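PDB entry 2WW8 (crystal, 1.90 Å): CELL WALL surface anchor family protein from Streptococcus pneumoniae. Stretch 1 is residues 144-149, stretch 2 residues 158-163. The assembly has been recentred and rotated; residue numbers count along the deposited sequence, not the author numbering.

Stretch 1, residues 144-149: QYPQTG
Stretch 2 (158-163) YQIIKV

What holds the two stretches together most firmly? Gly 149 and Tyr 158 form an antiparallel hydrogen-bonded pair, their CA atoms 5.2 Å apart: Tyr 158 N donates to Gly 149 O at 2.6 Å, and Gly 149 N donates to Tyr 158 O at 2.8 Å. One residue back along stretch 1 and one forward along stretch 2, Thr 148 and Gln 159 make the non-hydrogen-bonded pair, CA to CA 4.5 Å, and Thr 148 CA lies 3.1 Å from Tyr 158 O in a CA-H...O contact. The backbones are extended here, with phi/psi of -143/151 at Thr 148, -111/174 at Gly 149 and -132/153 at Tyr 158.

How does the pairing fade? Gln 147, just before the strand, has phi/psi -108/-18; Ile 160 N still donates to Gln 147 O at 3.0 Å, but weakly, with an N-H...O angle of 129°. Beyond it a water bridges the widening gap, donating to Pro 146 O at 2.7 Å and Ile 160 O at 2.9 Å.

What joins Tyr 145 to Lys 162? Both CA-to-CB bonds point toward the other stretch. Lys 162 (m, t, t, t) extends over one face of the Tyr 145 ring (chi1 m, chi2 -87°). Lys 162 CE makes a CH-pi contact over the face, 3.9 Å from the Tyr 145 ring centroid, and Lys 162 NZ, 4.2 Å from the same centroid, an off-centre cation-pi contact. A water accepts from Lys 162 NZ at 2.7 Å and hydrogen-bonds Tyr 145 OH at 3.2 Å.

Where does the packing rely on a missing side chain? The Tyr 158 ring (chi1 p, chi2 -90°) folds back so that Gly 149 CA sits over its face, 3.8 Å from the centroid; an ideal CB on Gly 149 would clash with Tyr 158 CZ at 2.5 Å. Ile 160 (m, m) packs alongside, CG1 3.7 Å from Thr 148 C and CG2 3.7 Å from Pro 146 O.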

ATOM      1  N   GLN A 144      24.473 -10.639  -3.674  1.00 23.43           N
ATOM      2  CA  GLN A 144      23.613 -11.311  -4.653  1.00 23.62           C
ATOM      3  C   GLN A 144      22.115 -11.272  -4.333  1.00 21.97           C
ATOM      4  O   GLN A 144      21.677 -11.752  -3.293  1.00 22.14           O
ATOM      5  CB  GLN A 144      24.046 -12.772  -4.807  1.00 23.35           C
ATOM      6  CG  GLN A 144      25.492 -12.892  -5.262  1.00 28.44           C
ATOM      7  CD  GLN A 144      25.687 -12.380  -6.677  1.00 33.22           C
ATOM      8  OE1 GLN A 144      26.420 -11.416  -6.902  1.00 37.74           O
ATOM      9  NE2 GLN A 144      25.028 -13.022  -7.639  1.00 35.32           N
ATOM     10  N   TYR A 145      21.317 -10.736  -5.249  1.00 21.63           N
ATOM     11  CA  TYR A 145      19.867 -10.600  -5.048  1.00 20.63           C
ATOM     12  C   TYR A 145      19.159 -11.074  -6.302  1.00 20.52           C
ATOM     13  O   TYR A 145      19.563 -10.696  -7.398  1.00 20.55           O
ATOM     14  CB  TYR A 145      19.484  -9.131  -4.824  1.00 19.79           C
ATOM     15  CG  TYR A 145      20.145  -8.580  -3.592  1.00 22.94           C
ATOM     16  CD1 TYR A 145      19.547  -8.721  -2.341  1.00 24.10           C
ATOM     17  CD2 TYR A 145      21.392  -7.955  -3.667  1.00 21.09           C
ATOM     18  CE1 TYR A 145      20.176  -8.246  -1.186  1.00 23.30           C
ATOM     19  CE2 TYR A 145      22.015  -7.476  -2.533  1.00 22.48           C
ATOM     20  CZ  TYR A 145      21.403  -7.619  -1.299  1.00 21.67           C
ATOM     21  OH  TYR A 145      22.027  -7.150  -0.167  1.00 17.46           O
ATOM     22  N   PRO A 146      18.105 -11.892  -6.154  1.00 19.66           N
ATOM     23  CA  PRO A 146      17.274 -12.044  -7.353  1.00 18.98           C
ATOM     24  C   PRO A 146      16.471 -10.768  -7.596  1.00 19.44           C
ATOM     25  O   PRO A 146      16.136 -10.046  -6.655  1.00 19.15           O
ATOM     26  CB  PRO A 146      16.321 -13.184  -6.984  1.00 19.13           C
ATOM     27  CG  PRO A 146      16.139 -13.018  -5.492  1.00 18.33           C
ATOM     28  CD  PRO A 146      17.558 -12.626  -4.998  1.00 19.74           C
ATOM     29  N   GLN A 147      16.161 -10.512  -8.859  1.00 18.90           N
ATOM     30  CA  GLN A 147      15.580  -9.252  -9.266  1.00 20.34           C
ATOM     31  C   GLN A 147      14.098  -9.322  -9.670  1.00 20.53           C
ATOM     32  O   GLN A 147      13.404  -8.300  -9.690  1.00 20.45           O
ATOM     33  CB  GLN A 147      16.470  -8.721 -10.374  1.00 20.31           C
ATOM     34  CG  GLN A 147      17.866  -8.645  -9.776  1.00 25.48           C
ATOM     35  CD  GLN A 147      18.537  -7.381 -10.149  1.00 32.12           C
ATOM     36  OE1 GLN A 147      19.389  -7.370 -11.048  1.00 34.10           O
ATOM     37  NE2 GLN A 147      18.126  -6.290  -9.503  1.00 34.22           N
ATOM     38  N   THR A 148      13.624 -10.530  -9.967  1.00 19.89           N
ATOM     39  CA  THR A 148      12.253 -10.733 -10.440  1.00 19.30           C
ATOM     40  C   THR A 148      11.674 -12.027  -9.861  1.00 18.92           C
ATOM     41  O   THR A 148      12.428 -12.954  -9.501  1.00 18.52           O
ATOM     42  CB  THR A 148      12.146 -10.798 -11.970  1.00 19.86           C
ATOM     43  OG1 THR A 148      12.734 -12.025 -12.380  1.00 18.21           O
ATOM     44  CG2 THR A 148      12.834  -9.630 -12.679  1.00 19.38           C
ATOM     45  N   GLY A 149      10.350 -12.035  -9.692  1.00 18.74           N
ATOM     46  CA  GLY A 149       9.602 -13.278  -9.588  1.00 17.20           C
ATOM     47  C   GLY A 149       8.762 -13.400 -10.849  1.00 17.63           C
ATOM     48  O   GLY A 149       8.726 -12.447 -11.657  1.00 18.10           O
ATOM     49  N   TYR A 158       7.605 -10.100 -12.151  1.00 17.63           N
ATOM     50  CA  TYR A 158       7.345  -8.887 -11.369  1.00 16.92           C
ATOM     51  C   TYR A 158       8.657  -8.566 -10.685  1.00 17.34           C
ATOM     52  O   TYR A 158       9.398  -9.520 -10.424  1.00 18.79           O
ATOM     53  CB  TYR A 158       6.251  -9.098 -10.325  1.00 15.69           C
ATOM     54  CG  TYR A 158       6.336 -10.304  -9.401  1.00 14.53           C
ATOM     55  CD1 TYR A 158       5.743 -11.531  -9.741  1.00 18.06           C
ATOM     56  CD2 TYR A 158       7.019 -10.235  -8.199  1.00 11.88           C
ATOM     57  CE1 TYR A 158       5.793 -12.648  -8.854  1.00 12.16           C
ATOM     58  CE2 TYR A 158       7.106 -11.344  -7.336  1.00 11.42           C
ATOM     59  CZ  TYR A 158       6.473 -12.539  -7.655  1.00 11.81           C
ATOM     60  OH  TYR A 158       6.520 -13.634  -6.798  1.00 15.49           O
ATOM     61  N   GLN A 159       8.898  -7.288 -10.380  1.00 16.74           N
ATOM     62  CA  GLN A 159      10.130  -6.842  -9.756  1.00 18.77           C
ATOM     63  C   GLN A 159      10.168  -7.123  -8.250  1.00 19.85           C
ATOM     64  O   GLN A 159       9.133  -7.285  -7.595  1.00 19.86           O
ATOM     65  CB  GLN A 159      10.359  -5.354 -10.033  1.00 19.32           C
ATOM     66  CG  GLN A 159      10.120  -4.918 -11.494  1.00 23.66           C
ATOM     67  CD  GLN A 159      10.951  -5.685 -12.525  1.00 30.51           C
ATOM     68  OE1 GLN A 159      12.204  -5.711 -12.456  1.00 25.61           O
ATOM     69  NE2 GLN A 159      10.249  -6.326 -13.486  1.00 30.75           N
ATOM     70  N   ILE A 160      11.381  -7.176  -7.705  1.00 18.97           N
ATOM     71  CA  ILE A 160      11.638  -7.549  -6.323  1.00 19.75           C
ATOM     72  C   ILE A 160      12.576  -6.497  -5.776  1.00 20.13           C
ATOM     73  O   ILE A 160      13.608  -6.277  -6.403  1.00 19.92           O
ATOM     74  CB  ILE A 160      12.458  -8.869  -6.259  1.00 20.74           C
ATOM     75  CG1 ILE A 160      11.654 -10.085  -6.700  1.00 23.15           C
ATOM     76  CG2 ILE A 160      12.987  -9.137  -4.881  1.00 22.75           C
ATOM     77  CD1 ILE A 160      10.237 -10.110  -6.085  1.00 24.09           C
ATOM     78  N   ILE A 161      12.271  -5.888  -4.628  1.00 20.42           N
ATOM     79  CA  ILE A 161      13.084  -4.839  -4.008  1.00 20.08           C
ATOM     80  C   ILE A 161      13.398  -5.076  -2.527  1.00 20.26           C
ATOM     81  O   ILE A 161      12.662  -5.757  -1.792  1.00 20.35           O
ATOM     82  CB  ILE A 161      12.445  -3.458  -4.120  1.00 19.63           C
ATOM     83  CG1 ILE A 161      11.132  -3.439  -3.326  1.00 21.10           C
ATOM     84  CG2 ILE A 161      12.312  -3.086  -5.610  1.00 20.51           C
ATOM     85  CD1 ILE A 161      10.555  -2.030  -3.179  1.00 25.92           C
ATOM     86  N   LYS A 162      14.506  -4.474  -2.105  1.00 19.12           N
ATOM     87  CA  LYS A 162      14.970  -4.566  -0.728  1.00 18.19           C
ATOM     88  C   LYS A 162      14.005  -3.948   0.262  1.00 19.17           C
ATOM     89  O   LYS A 162      13.384  -2.888   0.024  1.00 20.08           O
ATOM     90  CB  LYS A 162      16.372  -3.948  -0.632  1.00 18.45           C
ATOM     91  CG  LYS A 162      17.389  -4.705  -1.476  1.00 20.12           C
ATOM     92  CD  LYS A 162      18.780  -4.011  -1.482  1.00 21.59           C
ATOM     93  CE  LYS A 162      19.558  -4.380  -2.735  1.00 23.54           C
ATOM     94  NZ  LYS A 162      20.984  -3.937  -2.598  1.00 25.68           N
ATOM     95  N   VAL A 163      13.837  -4.654   1.374  1.00 19.24           N
ATOM     96  CA  VAL A 163      12.841  -4.260   2.365  1.00 20.05           C
ATOM     97  C   VAL A 163      13.557  -3.364   3.385  1.00 21.67           C
ATOM     98  O   VAL A 163      14.638  -3.721   3.883  1.00 20.44           O
ATOM     99  CB  VAL A 163      12.261  -5.493   3.068  1.00 21.33           C
ATOM    100  CG1 VAL A 163      11.425  -5.060   4.287  1.00 19.65           C
ATOM    101  CG2 VAL A 163      11.429  -6.391   2.104  1.00 16.30           C
TER
HETATM  102  O   HOH W   1      21.744  -3.932   0.029  1.00 29.98           O
HETATM  103  O   HOH W   2      16.157  -7.519  -5.713  1.00 28.49           O